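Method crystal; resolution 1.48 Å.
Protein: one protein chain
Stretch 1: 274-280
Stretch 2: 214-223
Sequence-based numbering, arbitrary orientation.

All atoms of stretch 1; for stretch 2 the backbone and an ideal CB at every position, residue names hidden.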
ATOM      1  N   GLY A 274      10.641  -3.372  -1.010  1.00  4.80           N
ATOM      2  CA  GLY A 274      10.769  -1.976  -1.393  1.00  5.43           C
ATOM      3  C   GLY A 274      10.307  -1.153  -0.189  1.00  4.97           C
ATOM      4  O   GLY A 274      10.203  -1.643   0.928  1.00  5.21           O
ATOM      5  N   PHE A 275      10.012   0.120  -0.504  1.00  4.17           N
ATOM      6  CA  PHE A 275       9.592   0.998   0.570  1.00  3.40           C
ATOM      7  C   PHE A 275       8.875   2.245   0.048  1.00  3.82           C
ATOM      8  O   PHE A 275       9.076   2.684  -1.076  1.00  5.41           O
ATOM      9  CB  PHE A 275      10.595   1.417   1.668  1.00  5.30           C
ATOM     10  CG  PHE A 275      11.625   2.341   1.088  1.00  4.38           C
ATOM     11  CD1 PHE A 275      12.682   1.818   0.355  1.00  6.22           C
ATOM     12  CD2 PHE A 275      11.535   3.706   1.311  1.00  6.61           C
ATOM     13  CE1 PHE A 275      13.653   2.667  -0.156  1.00  7.12           C
ATOM     14  CE2 PHE A 275      12.514   4.551   0.794  1.00  8.02           C
ATOM     15  CZ  PHE A 275      13.574   4.037   0.059  1.00  7.78           C
ATOM     16  N   TYR A 276       7.987   2.747   0.924  1.00  4.51           N
ATOM     17  CA  TYR A 276       7.296   3.968   0.555  1.00  3.73           C
ATOM     18  C   TYR A 276       7.908   4.972   1.534  1.00  6.24           C
ATOM     19  O   TYR A 276       8.489   4.615   2.550  1.00  5.82           O
ATOM     20  CB  TYR A 276       5.804   3.801   1.000  1.00  5.26           C
ATOM     21  CG  TYR A 276       4.920   3.685  -0.191  1.00  5.56           C
ATOM     22  CD1 TYR A 276       4.489   4.833  -0.849  1.00  6.33           C
ATOM     23  CD2 TYR A 276       4.504   2.433  -0.644  1.00  4.79           C
ATOM     24  CE1 TYR A 276       3.659   4.732  -1.956  1.00  6.73           C
ATOM     25  CE2 TYR A 276       3.665   2.332  -1.744  1.00  5.42           C
ATOM     26  CZ  TYR A 276       3.240   3.475  -2.396  1.00  6.54           C
ATOM     27  OH  TYR A 276       2.422   3.382  -3.505  1.00  7.27           O
ATOM     28  N   ALA A 277       7.746   6.249   1.143  1.00  5.22           N
ATOM     29  CA  ALA A 277       8.276   7.287   2.007  1.00  4.77           C
ATOM     30  C   ALA A 277       7.686   8.806   1.802  1.00  6.45           C
ATOM     31  O   ALA A 277       7.182   9.049   0.710  1.00  6.49           O
ATOM     32  CB  ALA A 277       9.848   7.599   1.973  1.00  7.28           C
ATOM     33  N   TYR A 278       7.674   9.664   2.814  1.00  5.14           N
ATOM     34  CA  TYR A 278       7.192  11.034   2.640  1.00  5.96           C
ATOM     35  C   TYR A 278       7.921  11.881   3.661  1.00  6.98           C
ATOM     36  O   TYR A 278       8.601  11.345   4.542  1.00  6.88           O
ATOM     37  CB  TYR A 278       5.673  11.178   2.817  1.00  5.45           C
ATOM     38  CG  TYR A 278       5.155  11.072   4.230  1.00  4.22           C
ATOM     39  CD1 TYR A 278       4.849   9.830   4.785  1.00  4.27           C
ATOM     40  CD2 TYR A 278       4.943  12.215   5.005  1.00  5.61           C
ATOM     41  CE1 TYR A 278       4.343   9.726   6.068  1.00  5.75           C
ATOM     42  CE2 TYR A 278       4.437  12.120   6.301  1.00  5.49           C
ATOM     43  CZ  TYR A 278       4.140  10.871   6.827  1.00  6.17           C
ATOM     44  OH  TYR A 278       3.656  10.760   8.105  1.00  7.79           O
ATOM     45  N   SER A 279       7.810  13.194   3.534  1.00  7.24           N
ATOM     46  CA  SER A 279       8.481  14.092   4.462  1.00  7.62           C
ATOM     47  C   SER A 279       7.503  15.083   5.050  1.00  9.94           C
ATOM     48  O   SER A 279       6.395  15.261   4.537  1.00  8.64           O
ATOM     49  CB  SER A 279       9.613  14.838   3.756  1.00  8.68           C
ATOM     50  OG  SER A 279       9.106  15.695   2.746  1.00  8.43           O
ATOM     51  N   LEU A 280       7.914  15.724   6.140  1.00  9.88           N
ATOM     52  CA  LEU A 280       7.058  16.701   6.796  1.00 12.70           C
ATOM     53  C   LEU A 280       7.879  17.738   7.544  1.00 18.01           C
ATOM     54  O   LEU A 280       9.123  17.612   7.552  1.00 17.60           O
ATOM     55  CB  LEU A 280       6.097  16.006   7.767  1.00 13.99           C
ATOM     56  CG  LEU A 280       6.672  15.304   9.002  1.00 13.63           C
ATOM     57  CD1 LEU A 280       5.534  14.956   9.944  1.00 16.94           C
ATOM     58  CD2 LEU A 280       7.441  14.056   8.609  1.00 13.12           C
ATOM     59  OXT LEU A 280       7.257  18.662   8.109  1.00 20.79           O
ATOM     60  N   UNK A 214      17.681   6.811  -6.418  1.00  9.74           N
ATOM     61  CA  UNK A 214      16.406   7.493  -6.636  1.00  8.17           C
ATOM     62  C   UNK A 214      15.940   8.161  -5.346  1.00  9.08           C
ATOM     63  O   UNK A 214      15.434   9.288  -5.363  1.00  8.72           O
ATOM     64  CB  UNK A 214      15.347   6.511  -7.141  1.00  8.17           C
ATOM     65  N   UNK A 215      16.104   7.461  -4.228  1.00  7.45           N
ATOM     66  CA  UNK A 215      15.697   7.987  -2.934  1.00  7.12           C
ATOM     67  C   UNK A 215      16.461   9.244  -2.547  1.00  9.83           C
ATOM     68  O   UNK A 215      15.866  10.217  -2.076  1.00  8.58           O
ATOM     69  CB  UNK A 215      15.886   6.918  -1.856  1.00  7.12           C
ATOM     70  N   UNK A 216      17.776   9.225  -2.727  1.00 10.70           N
ATOM     71  CA  UNK A 216      18.579  10.393  -2.392  1.00 10.42           C
ATOM     72  C   UNK A 216      18.149  11.595  -3.235  1.00  9.55           C
ATOM     73  O   UNK A 216      18.048  12.711  -2.721  1.00 12.38           O
ATOM     74  CB  UNK A 216      20.066  10.098  -2.600  1.00 10.42           C
ATOM     75  N   UNK A 217      17.898  11.365  -4.521  1.00 10.94           N
ATOM     76  CA  UNK A 217      17.460  12.434  -5.417  1.00  9.37           C
ATOM     77  C   UNK A 217      16.134  13.014  -4.925  1.00 10.76           C
ATOM     78  O   UNK A 217      15.966  14.235  -4.860  1.00 13.22           O
ATOM     79  CB  UNK A 217      17.321  11.917  -6.850  1.00  9.37           C
ATOM     80  N   UNK A 218      15.194  12.139  -4.576  1.00  9.15           N
ATOM     81  CA  UNK A 218      13.891  12.578  -4.071  1.00  9.00           C
ATOM     82  C   UNK A 218      14.004  13.270  -2.707  1.00  9.36           C
ATOM     83  O   UNK A 218      13.290  14.243  -2.429  1.00  8.82           O
ATOM     84  CB  UNK A 218      12.943  11.382  -3.967  1.00  9.00           C
ATOM     85  N   UNK A 219      14.902  12.768  -1.860  1.00  9.09           N
ATOM     86  CA  UNK A 219      15.093  13.277  -0.499  1.00  9.17           C
ATOM     87  C   UNK A 219      15.690  14.677  -0.354  1.00  9.41           C
ATOM     88  O   UNK A 219      15.597  15.281   0.722  1.00 10.63           O
ATOM     89  CB  UNK A 219      15.994  12.299   0.258  1.00  9.17           C
ATOM     90  N   UNK A 220      16.219  15.187  -1.372  1.00 10.29           N
ATOM     91  CA  UNK A 220      16.877  16.492  -1.304  1.00 12.69           C
ATOM     92  C   UNK A 220      16.052  17.584  -0.621  1.00  9.56           C
ATOM     93  O   UNK A 220      14.945  17.904  -1.047  1.00 10.08           O
ATOM     94  CB  UNK A 220      17.231  16.950  -2.720  1.00 12.69           C
ATOM     95  N   UNK A 221      16.773  18.291   0.226  1.00 12.58           N
ATOM     96  CA  UNK A 221      16.128  19.377   0.952  1.00 14.25           C
ATOM     97  C   UNK A 221      15.146  19.045   2.064  1.00 15.13           C
ATOM     98  O   UNK A 221      14.645  19.947   2.734  1.00 17.06           O
ATOM     99  CB  UNK A 221      15.386  20.243  -0.068  1.00 14.25           C
ATOM    100  N   UNK A 222      14.867  17.765   2.288  1.00 10.18           N
ATOM    101  CA  UNK A 222      13.912  17.381   3.319  1.00 11.74           C
ATOM    102  C   UNK A 222      14.583  17.176   4.677  1.00 11.97           C
ATOM    103  O   UNK A 222      15.625  16.524   4.784  1.00 14.72           O
ATOM    104  CB  UNK A 222      13.181  16.103   2.902  1.00 11.74           C
ATOM    105  N   UNK A 223      13.933  17.723   5.752  1.00 13.45           N
ATOM    106  CA  UNK A 223      14.545  17.618   7.078  1.00 15.28           C
ATOM    107  C   UNK A 223      14.081  16.459   7.954  1.00 15.92           C
ATOM    108  O   UNK A 223      14.654  16.210   9.016  1.00 16.08           O
ATOM    109  CB  UNK A 223      14.289  18.921   7.837  1.00 15.28           C
TER

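Stretch 2 enters as a helix running nearly parallel to the strand of stretch 1, their axes 10.5 Å apart at closest approach. At position 214 the backbone is helical and the ideal CB has nothing of stretch 1 within 5.5 Å; many residues would serve, and Ala 214 is found.

At position 215 the CA-to-CB bond points toward the strand, and the ideal CB lies 4.2 Å from CZ of Phe 275. The surroundings are apolar, so a leucine, methionine or aromatic residue would suit. The residue is Phe 215. Phe 275 directs its edge at the face of this ring, CE2 of Phe 275 lying 3.7 Å from CD1 of Phe 215, with the planes at 80° and the centroids 5.2 Å apart. CE1 of Phe 215 also meets CB of Ala 277 at 4.1 Å.

Positions 216 and 217 are out of reach of stretch 1, which sets little preference; they hold Arg 216 and Ala 217.

Position 218 again points toward the strand, but no atom of stretch 1 comes within 5.5 Å of its ideal CB. A long or broad side chain is needed to make contact, and the backbone of residues 277 to 279 offers a surface for it. Trp 218 spans the distance: CH2 of Trp 218 reaches CA of Tyr 278 at 3.7 Å, and CZ3 of Trp 218 lies 4.3 Å from CB of Ala 277.

Position 219 points sideways, and nothing of stretch 1 lies within 5.5 Å of its ideal CB; many side chains would do, and Ala 219 is found. It opens a type II turn. Position 220 is out of reach and equally unconstrained by stretch 1; it holds Glu 220. At 221 phi is positive, and a CB would be jammed against the preceding carbonyl O, which calls for glycine: Gly 221.

The turn closes at 222, where the ideal CB is 3.9 Å from CB of Ser 279, whose hydroxyl could serve a polar side chain as donor or acceptor; glutamine, lysine or arginine are all reasonable. In Arg 222, NH1 donates to OG of Ser 279 at 2.9 Å, while NE donates to the backbone O of Trp 218 at 2.7 Å.

Position 223 points sideways, its ideal CB 5.3 Å from O of Leu 280. The nearby C-terminal carboxylate might favour a basic residue, yet the end of Lys 223 leads away. Instead, a water accepts from N of Lys 223 (3.0 Å from the water O) and donates to O of Leu 280 (2.7 Å from the water O).

Stretch 2, residues 214-223: AFRAWAEGRK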
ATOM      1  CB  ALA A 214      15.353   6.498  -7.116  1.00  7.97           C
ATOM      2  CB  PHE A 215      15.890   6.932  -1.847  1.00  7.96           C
ATOM      3  CG  PHE A 215      15.467   7.388  -0.481  1.00  6.86           C
ATOM      4  CD1 PHE A 215      14.147   7.766  -0.234  1.00  8.28           C
ATOM      5  CD2 PHE A 215      16.382   7.434   0.565  1.00  9.22           C
ATOM      6  CE1 PHE A 215      13.747   8.180   1.035  1.00 10.35           C
ATOM      7  CE2 PHE A 215      15.989   7.845   1.840  1.00  9.99           C
ATOM      8  CZ  PHE A 215      14.673   8.216   2.074  1.00  9.87           C
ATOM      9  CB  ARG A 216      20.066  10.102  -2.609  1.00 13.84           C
ATOM     10  CG  ARG A 216      20.700   9.249  -1.521  1.00 17.24           C
ATOM     11  CD  ARG A 216      22.182   9.032  -1.820  1.00 26.67           C
ATOM     12  NE  ARG A 216      22.859   8.212  -0.818  1.00 32.11           N
ATOM     13  CZ  ARG A 216      23.251   8.650   0.376  1.00 33.22           C
ATOM     14  NH1 ARG A 216      23.035   9.909   0.730  1.00 33.81           N
ATOM     15  NH2 ARG A 216      23.864   7.825   1.216  1.00 36.11           N
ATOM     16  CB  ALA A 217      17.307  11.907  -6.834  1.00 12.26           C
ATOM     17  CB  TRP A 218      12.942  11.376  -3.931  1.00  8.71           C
ATOM     18  CG  TRP A 218      11.658  11.704  -3.236  1.00  8.51           C
ATOM     19  CD1 TRP A 218      10.518  12.201  -3.804  1.00  8.25           C
ATOM     20  CD2 TRP A 218      11.404  11.629  -1.830  1.00  6.47           C
ATOM     21  NE1 TRP A 218       9.575  12.438  -2.839  1.00  7.57           N
ATOM     22  CE2 TRP A 218      10.086  12.090  -1.615  1.00  7.17           C
ATOM     23  CE3 TRP A 218      12.156  11.201  -0.725  1.00  6.70           C
ATOM     24  CZ2 TRP A 218       9.512  12.164  -0.346  1.00  8.20           C
ATOM     25  CZ3 TRP A 218      11.586  11.271   0.541  1.00  6.83           C
ATOM     26  CH2 TRP A 218      10.270  11.744   0.719  1.00  7.20           C
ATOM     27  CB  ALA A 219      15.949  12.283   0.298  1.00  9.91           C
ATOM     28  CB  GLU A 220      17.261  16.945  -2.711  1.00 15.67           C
ATOM     29  CG  GLU A 220      18.243  18.100  -2.747  1.00 25.08           C
ATOM     30  CD  GLU A 220      19.633  17.673  -2.334  1.00 29.44           C
ATOM     31  OE1 GLU A 220      19.953  16.478  -2.501  1.00 31.08           O
ATOM     32  OE2 GLU A 220      20.408  18.528  -1.856  1.00 32.73           O
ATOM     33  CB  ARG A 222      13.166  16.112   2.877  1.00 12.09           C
ATOM     34  CG  ARG A 222      12.437  16.267   1.535  1.00 10.55           C
ATOM     35  CD  ARG A 222      11.917  14.926   1.009  1.00  9.95           C
ATOM     36  NE  ARG A 222      11.598  15.000  -0.414  1.00  7.47           N
ATOM     37  CZ  ARG A 222      10.441  15.433  -0.909  1.00  6.98           C
ATOM     38  NH1 ARG A 222       9.474  15.826  -0.093  1.00  7.36           N
ATOM     39  NH2 ARG A 222      10.261  15.482  -2.223  1.00  7.97           N
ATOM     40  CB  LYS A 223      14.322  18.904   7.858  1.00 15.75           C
ATOM     41  CG  LYS A 223      15.100  20.074   7.343  1.00 25.22           C
ATOM     42  CD  LYS A 223      14.727  21.305   8.126  1.00 29.05           C
ATOM     43  CE  LYS A 223      15.932  22.192   8.289  1.00 33.15           C
ATOM     44  NZ  LYS A 223      15.556  23.434   9.016  1.00 33.97           N
TER
HETATM   45  O   HOH W   1      10.961  17.628   5.604  1.00 20.26           O
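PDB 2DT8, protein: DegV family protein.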